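Possible prolidase (Bifidobacterium longum NCC2705, PDB 2P9B) probably hydrolyses carbon-nitrogen bonds other than peptide bonds, as a member of the amidohydrolase family, its substrate unconfirmed. Local coordinates at residues Q46-S50 with I51-I55; S268-D272 with E273-M277; N321-G324 with G325-G329. One frame throughout, in Å; residues are numbered along the deposited sequence.

Contact 1: residues Q46-S50 with I51-I55; sequences QVAPS and IETSI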
loop_
_atom_site.group_PDB
_atom_site.type_symbol
_atom_site.label_atom_id
_atom_site.label_comp_id
_atom_site.label_asym_id
_atom_site.label_seq_id
_atom_site.Cartn_x
_atom_site.Cartn_y
_atom_site.Cartn_z
ATOM N N GLN A 46 -17.301 -2.518 20.080
ATOM C CA GLN A 46 -17.781 -1.223 20.546
ATOM C C GLN A 46 -16.751 -0.129 20.335
ATOM O O GLN A 46 -15.551 -0.375 20.417
ATOM C CB GLN A 46 -18.095 -1.255 22.045
ATOM C CG GLN A 46 -19.100 -2.288 22.511
ATOM C CD GLN A 46 -19.339 -2.191 24.011
ATOM O OE1 GLN A 46 -19.758 -1.149 24.516
ATOM N NE2 GLN A 46 -19.064 -3.273 24.728
ATOM N N VAL A 47 -17.242 1.076 20.071
ATOM C CA VAL A 47 -16.410 2.265 19.915
ATOM C C VAL A 47 -17.251 3.367 20.544
ATOM O O VAL A 47 -18.175 3.880 19.919
ATOM C CB VAL A 47 -16.144 2.625 18.442
ATOM C CG1 VAL A 47 -15.312 3.896 18.371
ATOM C CG2 VAL A 47 -15.422 1.487 17.743
ATOM N N ALA A 48 -16.950 3.722 21.787
ATOM C CA ALA A 48 -17.746 4.736 22.464
ATOM C C ALA A 48 -16.987 5.441 23.579
ATOM O O ALA A 48 -15.926 4.986 24.005
ATOM C CB ALA A 48 -19.007 4.087 23.024
ATOM N N PRO A 49 -17.524 6.572 24.066
ATOM C CA PRO A 49 -16.877 7.323 25.145
ATOM C C PRO A 49 -16.569 6.372 26.301
ATOM O O PRO A 49 -17.413 5.576 26.700
ATOM C CB PRO A 49 -17.932 8.362 25.518
ATOM C CG PRO A 49 -18.578 8.651 24.194
ATOM C CD PRO A 49 -18.748 7.258 23.611
ATOM N N SER A 50 -15.354 6.459 26.820
ATOM C CA SER A 50 -14.921 5.599 27.907
ATOM C C SER A 50 -15.807 5.699 29.146
ATOM O O SER A 50 -16.107 4.696 29.787
ATOM C CB SER A 50 -13.476 5.936 28.290
ATOM O OG SER A 50 -12.604 5.768 27.188
ATOM N N ILE A 51 -16.234 6.910 29.472
ATOM C CA ILE A 51 -17.052 7.122 30.657
ATOM C C ILE A 51 -18.333 6.296 30.692
ATOM O O ILE A 51 -18.819 5.954 31.770
ATOM C CB ILE A 51 -17.405 8.617 30.812
ATOM C CG1 ILE A 51 -17.994 8.875 32.199
ATOM C CG2 ILE A 51 -18.389 9.033 29.736
ATOM C CD1 ILE A 51 -18.151 10.352 32.519
ATOM N N GLU A 52 -18.878 5.960 29.528
ATOM C CA GLU A 52 -20.124 5.193 29.481
ATOM C C GLU A 52 -19.931 3.748 29.052
ATOM O O GLU A 52 -20.898 2.992 28.943
ATOM C CB GLU A 52 -21.111 5.854 28.515
ATOM C CG GLU A 52 -20.574 5.985 27.101
ATOM C CD GLU A 52 -21.577 6.577 26.123
ATOM O OE1 GLU A 52 -22.179 7.624 26.433
ATOM O OE2 GLU A 52 -21.750 5.995 25.030
ATOM N N THR A 53 -18.685 3.356 28.822
ATOM C CA THR A 53 -18.414 2.005 28.365
ATOM C C THR A 53 -17.822 1.105 29.437
ATOM O O THR A 53 -16.703 1.321 29.889
ATOM C CB THR A 53 -17.465 2.035 27.153
ATOM O OG1 THR A 53 -17.998 2.922 26.160
ATOM C CG2 THR A 53 -17.324 0.643 26.552
ATOM N N SER A 54 -18.589 0.098 29.841
ATOM C CA SER A 54 -18.126 -0.843 30.849
ATOM C C SER A 54 -17.366 -1.963 30.149
ATOM O O SER A 54 -17.760 -2.406 29.069
ATOM C CB SER A 54 -19.309 -1.427 31.623
ATOM O OG SER A 54 -20.176 -2.149 30.760
ATOM N N ILE A 55 -16.276 -2.413 30.761
ATOM C CA ILE A 55 -15.469 -3.484 30.188
ATOM C C ILE A 55 -16.070 -4.836 30.557
ATOM O O ILE A 55 -16.169 -5.170 31.735
ATOM C CB ILE A 55 -14.027 -3.453 30.728
ATOM C CG1 ILE A 55 -13.486 -2.020 30.713
ATOM C CG2 ILE A 55 -13.148 -4.380 29.896
ATOM C CD1 ILE A 55 -13.413 -1.392 29.341
#
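Two donors grip the carbonyl oxygen of Pro49 from opposite faces of its plane: the amide Glu52 N, at 3.2 Å, and the hydroxyl Thr53 OG1, which donates a hydrogen bond to Pro49 O over 2.8 Å. The hydroxyl gets there because the Thr53 side chain holds OG1 anti to its own carbonyl carbon (chi1 -52°), which sends the methyl CG2 the other way, to lie 3.6 Å from Gln46 OE1. Ala48 CB sits beside the same hydroxyl, 3.5 Å from Thr53 OG1. One residue on, Thr53 N donates to Ser50 O at 3.1 Å, closing the short 3-10 turn that follows strand 44-49. Glu52 folds its aliphatic part back against the proline, with Glu52 CG 3.9 Å from Pro49 CB, and its carboxylate also lies along the ring, OE2 coming within 3.6 Å of Pro49 CD. The buried Ser50 OG hydrogen-bonds to Thr35 OG1 and His18 N. A valine in place of Thr53 would probably cost Pro49 O the hydroxyl bond on one face of its plane, keeping the Glu52 amide on the other, and weaken the tie between the strand end and the loop. The chemistry is that of a turn at the surface whose last strand carbonyl is satisfied by backbone and side chain together.

Contact 2: residues S268-D272 with E273-M277; sequences SVLDD and ELIGM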
loop_
_atom_site.group_PDB
_atom_site.type_symbol
_atom_site.label_atom_id
_atom_site.label_comp_id
_atom_site.label_asym_id
_atom_site.label_seq_id
_atom_site.Cartn_x
_atom_site.Cartn_y
_atom_site.Cartn_z
ATOM N N SER A 268 1.956 9.382 -14.285
ATOM C CA SER A 268 2.589 10.423 -15.084
ATOM C C SER A 268 1.730 11.671 -15.043
ATOM O O SER A 268 0.708 11.704 -14.364
ATOM C CB SER A 268 2.688 9.957 -16.532
ATOM O OG SER A 268 1.387 9.805 -17.084
ATOM N N VAL A 269 2.143 12.694 -15.781
ATOM C CA VAL A 269 1.359 13.914 -15.840
ATOM C C VAL A 269 0.052 13.526 -16.537
ATOM O O VAL A 269 0.040 12.653 -17.410
ATOM C CB VAL A 269 2.101 15.015 -16.634
ATOM C CG1 VAL A 269 2.393 14.535 -18.043
ATOM C CG2 VAL A 269 1.268 16.292 -16.651
ATOM N N LEU A 270 -1.047 14.160 -16.140
ATOM C CA LEU A 270 -2.348 13.836 -16.704
ATOM C C LEU A 270 -2.970 14.961 -17.520
ATOM O O LEU A 270 -2.476 16.086 -17.536
ATOM C CB LEU A 270 -3.314 13.466 -15.578
ATOM C CG LEU A 270 -2.870 12.355 -14.622
ATOM C CD1 LEU A 270 -3.812 12.297 -13.429
ATOM C CD2 LEU A 270 -2.835 11.031 -15.365
ATOM N N ASP A 271 -4.051 14.617 -18.213
ATOM C CA ASP A 271 -4.829 15.562 -19.003
ATOM C C ASP A 271 -6.280 15.181 -18.716
ATOM O O ASP A 271 -6.531 14.205 -18.012
ATOM C CB ASP A 271 -4.513 15.453 -20.506
ATOM C CG ASP A 271 -4.662 14.044 -21.044
ATOM O OD1 ASP A 271 -5.679 13.387 -20.755
ATOM O OD2 ASP A 271 -3.756 13.598 -21.777
ATOM N N ASP A 272 -7.232 15.939 -19.246
ATOM C CA ASP A 272 -8.644 15.668 -18.993
ATOM C C ASP A 272 -9.139 14.299 -19.458
ATOM O O ASP A 272 -10.032 13.715 -18.844
ATOM C CB ASP A 272 -9.496 16.778 -19.613
ATOM C CG ASP A 272 -9.256 18.123 -18.951
ATOM O OD1 ASP A 272 -8.474 18.168 -17.978
ATOM O OD2 ASP A 272 -9.851 19.127 -19.395
ATOM N N GLU A 273 -8.563 13.788 -20.539
ATOM C CA GLU A 273 -8.973 12.488 -21.046
ATOM C C GLU A 273 -8.632 11.407 -20.029
ATOM O O GLU A 273 -9.469 10.574 -19.694
ATOM C CB GLU A 273 -8.274 12.178 -22.371
ATOM C CG GLU A 273 -8.637 10.816 -22.952
ATOM C CD GLU A 273 -7.807 10.451 -24.172
ATOM O OE1 GLU A 273 -6.561 10.418 -24.064
ATOM O OE2 GLU A 273 -8.403 10.190 -25.240
ATOM N N LEU A 274 -7.400 11.430 -19.535
ATOM C CA LEU A 274 -6.957 10.436 -18.562
ATOM C C LEU A 274 -7.705 10.547 -17.243
ATOM O O LEU A 274 -8.058 9.538 -16.638
ATOM C CB LEU A 274 -5.454 10.563 -18.319
ATOM C CG LEU A 274 -4.541 10.238 -19.503
ATOM C CD1 LEU A 274 -3.096 10.367 -19.048
ATOM C CD2 LEU A 274 -4.809 8.828 -20.018
ATOM N N ILE A 275 -7.943 11.771 -16.788
ATOM C CA ILE A 275 -8.665 11.963 -15.540
ATOM C C ILE A 275 -10.043 11.313 -15.657
ATOM O O ILE A 275 -10.509 10.643 -14.736
ATOM C CB ILE A 275 -8.811 13.462 -15.219
ATOM C CG1 ILE A 275 -7.434 14.040 -14.874
ATOM C CG2 ILE A 275 -9.790 13.664 -14.072
ATOM C CD1 ILE A 275 -7.430 15.533 -14.615
ATOM N N GLY A 276 -10.684 11.499 -16.806
ATOM C CA GLY A 276 -11.992 10.915 -17.014
ATOM C C GLY A 276 -11.942 9.397 -16.996
ATOM O O GLY A 276 -12.882 8.754 -16.524
HETATM N N MSE A 277 -10.844 8.831 -17.505
HETATM C CA MSE A 277 -10.665 7.377 -17.551
HETATM C C MSE A 277 -10.468 6.787 -16.146
HETATM O O MSE A 277 -10.809 5.628 -15.903
HETATM C CB MSE A 277 -9.487 7.014 -18.465
HETATM C CG MSE A 277 -9.624 7.550 -19.891
HETATM SE SE MSE A 277 -8.250 6.885 -21.117
HETATM C CE MSE A 277 -8.878 5.045 -21.133
#
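Asp271 folds its carboxylate over the start of helix 272-279, where OD1 accepts from Leu274 N at 2.9 Å with an almost straight N-H...O angle of 168°. Its chi1 of 54° sets CG between the backbone N and the carbonyl carbon, which lets OD1 face the amides of the first turn; Glu273 CB then lies 3.3 Å from Asp271 OD1. Asp271 also serves through its backbone, since Ile275 N donates to Asp271 O at 3.1 Å. The extended side chain of Glu273 has its carboxylate near that of Asp271, yet forms a salt bridge through OE1 with Arg254 NE of helix 250-259. Next to the cap the contact turns apolar. Leu270 and Leu274 meet at an angle through their methyls, with Leu270 CD2 3.8 Å from Leu274 CD1. Ile275 holds CG1 anti to its carbonyl carbon (chi1 -69°), which brings that atom against the backbone, 3.3 Å from Asp271 O, while Leu270 CB lies 4.2 Å from Ile275 CG1. Taken together, this is an aspartate N-cap where the loop following strand 263-264 enters a helix, with Leu274 as a further apolar partner and a hydrophobic staple between Leu270, just before the cap, and Ile275.

Contact 3: residues N321-G324 with G325-G329; sequences NVVG and GMVSG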
loop_
_atom_site.group_PDB
_atom_site.type_symbol
_atom_site.label_atom_id
_atom_site.label_comp_id
_atom_site.label_asym_id
_atom_site.label_seq_id
_atom_site.Cartn_x
_atom_site.Cartn_y
_atom_site.Cartn_z
ATOM N N ASN A 321 12.749 13.257 -15.120
ATOM C CA ASN A 321 11.570 13.444 -15.962
ATOM C C ASN A 321 10.385 12.619 -15.462
ATOM O O ASN A 321 9.260 13.105 -15.420
ATOM C CB ASN A 321 11.879 13.101 -17.421
ATOM C CG ASN A 321 12.976 13.980 -18.000
ATOM O OD1 ASN A 321 13.233 15.078 -17.503
ATOM N ND2 ASN A 321 13.615 13.509 -19.058
ATOM N N VAL A 322 10.640 11.377 -15.077
ATOM C CA VAL A 322 9.576 10.516 -14.569
ATOM C C VAL A 322 9.026 11.004 -13.229
ATOM O O VAL A 322 7.811 11.041 -13.029
ATOM C CB VAL A 322 10.066 9.065 -14.393
ATOM C CG1 VAL A 322 9.095 8.282 -13.494
ATOM C CG2 VAL A 322 10.185 8.394 -15.748
ATOM N N VAL A 323 9.918 11.357 -12.305
ATOM C CA VAL A 323 9.495 11.820 -10.988
ATOM C C VAL A 323 8.703 13.119 -11.082
ATOM O O VAL A 323 7.775 13.343 -10.307
ATOM C CB VAL A 323 10.704 12.017 -10.042
ATOM C CG1 VAL A 323 10.246 12.636 -8.724
ATOM C CG2 VAL A 323 11.361 10.672 -9.770
ATOM N N GLY A 324 9.074 13.973 -12.034
ATOM C CA GLY A 324 8.355 15.219 -12.209
ATOM C C GLY A 324 6.923 14.925 -12.617
ATOM O O GLY A 324 5.983 15.581 -12.168
ATOM N N GLY A 325 6.762 13.928 -13.481
ATOM C CA GLY A 325 5.438 13.538 -13.928
ATOM C C GLY A 325 4.644 12.885 -12.808
ATOM O O GLY A 325 3.439 13.094 -12.697
HETATM N N MSE A 326 5.309 12.080 -11.980
HETATM C CA MSE A 326 4.630 11.421 -10.865
HETATM C C MSE A 326 4.098 12.482 -9.903
HETATM O O MSE A 326 2.961 12.409 -9.429
HETATM C CB MSE A 326 5.594 10.488 -10.109
HETATM C CG MSE A 326 5.972 9.189 -10.851
HETATM SE SE MSE A 326 7.523 8.295 -10.169
HETATM C CE MSE A 326 7.068 8.329 -8.342
ATOM N N VAL A 327 4.930 13.473 -9.610
ATOM C CA VAL A 327 4.525 14.525 -8.695
ATOM C C VAL A 327 3.406 15.371 -9.282
ATOM O O VAL A 327 2.377 15.583 -8.643
ATOM C CB VAL A 327 5.727 15.423 -8.326
ATOM C CG1 VAL A 327 5.259 16.649 -7.556
ATOM C CG2 VAL A 327 6.710 14.624 -7.485
ATOM N N SER A 328 3.603 15.848 -10.505
ATOM C CA SER A 328 2.590 16.669 -11.146
ATOM C C SER A 328 1.274 15.899 -11.278
ATOM O O SER A 328 0.207 16.433 -10.983
ATOM C CB SER A 328 3.078 17.124 -12.523
ATOM O OG SER A 328 2.163 18.044 -13.097
ATOM N N GLY A 329 1.357 14.641 -11.710
ATOM C CA GLY A 329 0.160 13.834 -11.865
ATOM C C GLY A 329 -0.592 13.594 -10.565
ATOM O O GLY A 329 -1.816 13.550 -10.555
#
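Asn321 meets the next turn through its backbone, its carbonyl O accepting from Gly325 N at 3.3 Å, the longest of the four i to i+4 bonds that join residues 321-324 to 325-328. Val322 takes part with both backbone and side chain. Its O accepts from Met326 N at 2.9 Å in the carbonyl plane, and its methyl CG1 rests 3.7 Å from the SE atom of Met326, a selenomethionine. SE is placed there by chi1 (-73°) and chi2 (163°), chi3 merely bending the methyl beyond it, while Met326 CG lies 3.4 Å from Val322 O. Around the pair, Val322 touches Val210, Gln214 and Gln248, and Met326 touches His266. Val323 repeats the backbone bond with Val327 N, and the methyl Val327 CG2 comes to 3.3 Å from Val323 O; between the two side chains the approach is looser, Val323 CG1 lying 4.2 Å from Val327 CG2. These valines turn to helix 295-303, touching Leu299, Thr302 and Leu295. Gly324 has only its backbone to offer, and its O accepts from Ser328 N at 2.9 Å with an N-H...O angle of 167°, while Ser328 CB packs beside the same carbonyl. Helix 313-335 lies in the amidohydrolase domain, of the TIM-barrel clan, and here regular amide-carbonyl bonds satisfy its polar backbone, so that Val322, Val323, Met326 and Val327 can pack against neighbouring loops and helix 295-303.

Contact 1 stands far from the other two: it belongs to the small mixed sheet that includes strand 44-49, and its centre lies 46 Å from that of contact 2 and 47 Å from that of contact 3, which is on the other side of the chain's centre. Contacts 2 and 3 are neighbours, 13 Å apart between centres. They touch where the loop before helix 272-279 meets helix 313-335: Leu270 CD1 packs 3.7 Å from Gly329 O, and Val269 CG2 lies 4.1 Å from Ser328 OG. Leu270 N also hydrogen-bonds to Gln332 of that helix. His77, His79 and Asp345 face one vacant point, consistent with an empty metal site as in other amidohydrolases; none of the three contacts includes them.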